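Local structure of peroxisomal fatty acid beta-oxidation multifunctional protein MFP2 (2WTB) at residues T151-L164 against C251-P263. The protein hydrates long-chain enoyl-CoA esters and oxidises the resulting 3-hydroxyacyl-CoA with NAD during peroxisomal fatty acid beta-oxidation in germinating seeds. Sequence-based numbering, arbitrary orientation.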
loop_
_atom_site.group_PDB
_atom_site.type_symbol
_atom_site.label_atom_id
_atom_site.label_comp_id
_atom_site.label_asym_id
_atom_site.label_seq_id
_atom_site.Cartn_x
_atom_site.Cartn_y
_atom_site.Cartn_z
ATOM N N THR A 151 -23.431 5.194 2.675
ATOM C CA THR A 151 -23.832 5.497 1.306
ATOM C C THR A 151 -25.032 6.442 1.275
ATOM O O THR A 151 -25.357 7.005 0.232
ATOM C CB THR A 151 -24.180 4.221 0.514
ATOM O OG1 THR A 151 -25.047 3.390 1.296
ATOM C CG2 THR A 151 -22.917 3.445 0.170
ATOM N N GLN A 152 -25.685 6.612 2.421
ATOM C CA GLN A 152 -26.876 7.455 2.512
ATOM C C GLN A 152 -26.614 8.770 3.245
ATOM O O GLN A 152 -26.912 9.850 2.732
ATOM C CB GLN A 152 -28.012 6.703 3.211
ATOM C CG GLN A 152 -28.422 5.422 2.515
ATOM C CD GLN A 152 -28.794 5.653 1.067
ATOM O OE1 GLN A 152 -29.466 6.633 0.732
ATOM N NE2 GLN A 152 -28.354 4.755 0.196
ATOM N N ARG A 153 -26.052 8.673 4.447
ATOM C CA ARG A 153 -25.912 9.838 5.313
ATOM C C ARG A 153 -24.801 10.799 4.895
ATOM O O ARG A 153 -24.922 12.008 5.082
ATOM C CB ARG A 153 -25.747 9.400 6.770
ATOM C CG ARG A 153 -26.957 8.652 7.299
ATOM C CD ARG A 153 -26.875 8.383 8.793
ATOM N NE ARG A 153 -28.127 7.813 9.286
ATOM C CZ ARG A 153 -28.415 6.514 9.275
ATOM N NH1 ARG A 153 -27.536 5.636 8.805
ATOM N NH2 ARG A 153 -29.585 6.093 9.738
ATOM N N LEU A 154 -23.726 10.270 4.319
ATOM C CA LEU A 154 -22.608 11.117 3.902
ATOM C C LEU A 154 -23.014 12.160 2.857
ATOM O O LEU A 154 -22.794 13.354 3.057
ATOM C CB LEU A 154 -21.422 10.277 3.410
ATOM C CG LEU A 154 -20.168 11.058 2.999
ATOM C CD1 LEU A 154 -19.750 12.034 4.086
ATOM C CD2 LEU A 154 -19.026 10.114 2.664
ATOM N N PRO A 155 -23.610 11.717 1.737
ATOM C CA PRO A 155 -24.051 12.691 0.732
ATOM C C PRO A 155 -25.063 13.687 1.294
ATOM O O PRO A 155 -25.091 14.837 0.862
ATOM C CB PRO A 155 -24.708 11.815 -0.342
ATOM C CG PRO A 155 -24.077 10.476 -0.172
ATOM C CD PRO A 155 -23.851 10.330 1.301
ATOM N N ARG A 156 -25.878 13.250 2.249
ATOM C CA ARG A 156 -26.885 14.123 2.847
ATOM C C ARG A 156 -26.298 15.130 3.842
ATOM O O ARG A 156 -26.920 16.152 4.138
ATOM C CB ARG A 156 -27.987 13.294 3.511
ATOM C CG ARG A 156 -28.832 12.520 2.519
ATOM C CD ARG A 156 -29.813 11.592 3.208
ATOM N NE ARG A 156 -30.435 10.681 2.251
ATOM C CZ ARG A 156 -31.563 10.940 1.600
ATOM N NH1 ARG A 156 -32.199 12.083 1.803
ATOM N NH2 ARG A 156 -32.055 10.054 0.746
ATOM N N LEU A 157 -25.103 14.846 4.350
ATOM C CA LEU A 157 -24.467 15.727 5.329
ATOM C C LEU A 157 -23.427 16.659 4.710
ATOM O O LEU A 157 -23.265 17.796 5.154
ATOM C CB LEU A 157 -23.833 14.914 6.464
ATOM C CG LEU A 157 -24.802 14.371 7.515
ATOM C CD1 LEU A 157 -24.080 13.474 8.507
ATOM C CD2 LEU A 157 -25.505 15.511 8.235
ATOM N N VAL A 158 -22.728 16.181 3.685
ATOM C CA VAL A 158 -21.623 16.943 3.114
ATOM C C VAL A 158 -21.849 17.303 1.654
ATOM O O VAL A 158 -21.094 18.085 1.079
ATOM C CB VAL A 158 -20.288 16.183 3.229
ATOM C CG1 VAL A 158 -20.091 15.671 4.648
ATOM C CG2 VAL A 158 -20.240 15.039 2.229
ATOM N N GLY A 159 -22.891 16.731 1.059
ATOM C CA GLY A 159 -23.174 16.944 -0.347
ATOM C C GLY A 159 -22.775 15.736 -1.173
ATOM O O GLY A 159 -21.972 14.915 -0.732
ATOM N N LEU A 160 -23.337 15.628 -2.373
ATOM C CA LEU A 160 -23.063 14.489 -3.243
ATOM C C LEU A 160 -21.658 14.544 -3.835
ATOM O O LEU A 160 -20.974 13.526 -3.925
ATOM C CB LEU A 160 -24.097 14.413 -4.368
ATOM C CG LEU A 160 -23.979 13.178 -5.263
ATOM C CD1 LEU A 160 -24.080 11.909 -4.427
ATOM C CD2 LEU A 160 -25.030 13.193 -6.365
ATOM N N THR A 161 -21.233 15.736 -4.240
ATOM C CA THR A 161 -19.928 15.912 -4.870
ATOM C C THR A 161 -18.785 15.532 -3.932
ATOM O O THR A 161 -17.850 14.832 -4.328
ATOM C CB THR A 161 -19.731 17.361 -5.354
ATOM O OG1 THR A 161 -20.778 17.706 -6.272
ATOM C CG2 THR A 161 -18.387 17.514 -6.044
ATOM N N LYS A 162 -18.865 15.993 -2.687
ATOM C CA LYS A 162 -17.830 15.698 -1.705
ATOM C C LYS A 162 -17.907 14.249 -1.249
ATOM O O LYS A 162 -16.885 13.572 -1.129
ATOM C CB LYS A 162 -17.946 16.628 -0.498
ATOM C CG LYS A 162 -16.778 16.520 0.460
ATOM C CD LYS A 162 -15.467 16.737 -0.273
ATOM C CE LYS A 162 -14.287 16.767 0.685
ATOM N NZ LYS A 162 -12.997 16.964 -0.042
ATOM N N ALA A 163 -19.123 13.780 -0.989
ATOM C CA ALA A 163 -19.333 12.402 -0.570
ATOM C C ALA A 163 -18.727 11.448 -1.591
ATOM O O ALA A 163 -18.043 10.488 -1.230
ATOM C CB ALA A 163 -20.816 12.121 -0.397
ATOM N N LEU A 164 -18.980 11.727 -2.865
ATOM C CA LEU A 164 -18.457 10.908 -3.949
ATOM C C LEU A 164 -16.938 10.913 -3.948
ATOM O O LEU A 164 -16.309 9.884 -4.186
ATOM C CB LEU A 164 -18.986 11.388 -5.304
ATOM C CG LEU A 164 -20.404 10.940 -5.658
ATOM C CD1 LEU A 164 -20.737 11.309 -7.092
ATOM C CD2 LEU A 164 -20.549 9.445 -5.448
ATOM N N CYS A 251 -21.131 0.366 -5.412
ATOM C CA CYS A 251 -21.325 1.311 -4.320
ATOM C C CYS A 251 -22.096 2.532 -4.806
ATOM O O CYS A 251 -22.905 3.100 -4.072
ATOM C CB CYS A 251 -19.979 1.740 -3.731
ATOM S SG CYS A 251 -20.097 3.017 -2.456
ATOM N N LEU A 252 -21.835 2.934 -6.046
ATOM C CA LEU A 252 -22.535 4.064 -6.640
ATOM C C LEU A 252 -24.012 3.734 -6.828
ATOM O O LEU A 252 -24.869 4.613 -6.737
ATOM C CB LEU A 252 -21.901 4.452 -7.975
ATOM C CG LEU A 252 -20.510 5.082 -7.882
ATOM C CD1 LEU A 252 -19.857 5.155 -9.254
ATOM C CD2 LEU A 252 -20.586 6.459 -7.240
ATOM N N ASP A 253 -24.298 2.463 -7.087
ATOM C CA ASP A 253 -25.674 1.995 -7.190
ATOM C C ASP A 253 -26.452 2.310 -5.918
ATOM O O ASP A 253 -27.512 2.933 -5.965
ATOM C CB ASP A 253 -25.714 0.490 -7.456
ATOM C CG ASP A 253 -25.331 0.139 -8.877
ATOM O OD1 ASP A 253 -25.352 1.043 -9.737
ATOM O OD2 ASP A 253 -25.013 -1.043 -9.132
ATOM N N ALA A 254 -25.918 1.872 -4.782
ATOM C CA ALA A 254 -26.567 2.091 -3.497
ATOM C C ALA A 254 -26.818 3.574 -3.254
ATOM O O ALA A 254 -27.812 3.950 -2.630
ATOM C CB ALA A 254 -25.728 1.504 -2.370
ATOM N N ILE A 255 -25.914 4.412 -3.749
ATOM C CA ILE A 255 -26.029 5.853 -3.557
ATOM C C ILE A 255 -27.190 6.416 -4.373
ATOM O O ILE A 255 -28.002 7.188 -3.862
ATOM C CB ILE A 255 -24.717 6.587 -3.922
ATOM C CG1 ILE A 255 -23.564 6.085 -3.048
ATOM C CG2 ILE A 255 -24.880 8.089 -3.762
ATOM C CD1 ILE A 255 -22.264 6.840 -3.244
ATOM N N GLU A 256 -27.266 6.015 -5.638
ATOM C CA GLU A 256 -28.320 6.482 -6.532
ATOM C C GLU A 256 -29.704 6.058 -6.048
ATOM O O GLU A 256 -30.630 6.869 -6.008
ATOM C CB GLU A 256 -28.081 5.974 -7.955
ATOM C CG GLU A 256 -29.110 6.454 -8.965
ATOM C CD GLU A 256 -28.691 6.180 -10.393
ATOM O OE1 GLU A 256 -29.385 6.653 -11.320
ATOM O OE2 GLU A 256 -27.666 5.494 -10.588
ATOM N N VAL A 257 -29.838 4.788 -5.683
ATOM C CA VAL A 257 -31.104 4.263 -5.186
ATOM C C VAL A 257 -31.614 5.072 -3.998
ATOM O O VAL A 257 -32.793 5.422 -3.933
ATOM C CB VAL A 257 -30.981 2.784 -4.780
ATOM C CG1 VAL A 257 -32.276 2.294 -4.149
ATOM C CG2 VAL A 257 -30.615 1.938 -5.987
ATOM N N GLY A 258 -30.720 5.369 -3.060
ATOM C CA GLY A 258 -31.081 6.138 -1.885
ATOM C C GLY A 258 -31.573 7.530 -2.229
ATOM O O GLY A 258 -32.457 8.070 -1.564
ATOM N N ILE A 259 -30.994 8.117 -3.269
ATOM C CA ILE A 259 -31.387 9.451 -3.701
ATOM C C ILE A 259 -32.728 9.424 -4.429
ATOM O O ILE A 259 -33.607 10.245 -4.166
ATOM C CB ILE A 259 -30.322 10.075 -4.618
ATOM C CG1 ILE A 259 -29.036 10.329 -3.833
ATOM C CG2 ILE A 259 -30.836 11.366 -5.231
ATOM C CD1 ILE A 259 -27.904 10.867 -4.676
ATOM N N VAL A 260 -32.881 8.467 -5.337
ATOM C CA VAL A 260 -34.069 8.378 -6.176
ATOM C C VAL A 260 -35.256 7.739 -5.459
ATOM O O VAL A 260 -36.302 8.366 -5.296
ATOM C CB VAL A 260 -33.776 7.591 -7.466
ATOM C CG1 VAL A 260 -35.064 7.298 -8.209
ATOM C CG2 VAL A 260 -32.808 8.365 -8.346
ATOM N N SER A 261 -35.090 6.492 -5.031
ATOM C CA SER A 261 -36.177 5.753 -4.397
ATOM C C SER A 261 -36.329 6.094 -2.917
ATOM O O SER A 261 -37.150 5.502 -2.217
ATOM C CB SER A 261 -35.968 4.248 -4.568
ATOM O OG SER A 261 -35.772 3.911 -5.930
ATOM N N GLY A 262 -35.539 7.048 -2.441
ATOM C CA GLY A 262 -35.608 7.448 -1.050
ATOM C C GLY A 262 -34.580 6.746 -0.186
ATOM O O GLY A 262 -33.904 5.822 -0.644
ATOM N N PRO A 263 -34.459 7.184 1.077
ATOM C CA PRO A 263 -33.464 6.697 2.041
ATOM C C PRO A 263 -33.636 5.226 2.400
ATOM O O PRO A 263 -32.684 4.455 2.281
ATOM C CB PRO A 263 -33.722 7.562 3.279
ATOM C CG PRO A 263 -34.459 8.755 2.776
ATOM C CD PRO A 263 -35.292 8.256 1.643
#
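Helix 151-158, in the crotonase-fold hydratase/isomerase region of the enzyme, is crossed at -64° by helix 251-260, which packs against it with the axes 9.3 Å apart, by a knob-into-hole contact: Ile255 sits among Thr151, Pro155, Leu160 and Leu164. Its CG1 lies against Thr151 O (3.8 Å) and CG2 faces CD1 of Leu160 at 4.0 Å, while the extended chain (chi2 -175°) brings CD1 within 3.8 Å of Leu164 CD2. That same Leu164 methyl meets Leu252 CD2 at 3.5 Å, the two side chains crossing nearly at right angles, and Ile259 CD1 closes on Leu160. One turn before Ile255, Cys251 SG meets Thr151 CG2 at 3.9 Å.

Beside this apolar patch Gln152, bent at chi2 (-55°), lays its amide against the bare CA of Gly258, where a CB would collide with OE1. Its NE2 donates to Ala254 O (3.0 Å) in a bent bond; the oxygen lies nearly in the Gln152 amide plane, but NE2 stands well above the carbonyl plane. An alanine in place of Gln152 would probably leave a gap over Gly258 and take from Ala254 O its second donor. Arg156 slides one guanidinium face under Pro263 CG, 3.4 Å from NH2; its NH1 bonds Lys217 O.

Thr151 and Cys251 lie near the predicted catalytic residues Glu119 and Glu139, respectively. The contact thus joins a greasy core close to the probable active site with a polar margin where Ala254 O takes the helical N-H of Gly258 and the Gln152 amide from opposite faces, tying Gln152 to the backbone of helix 251-260.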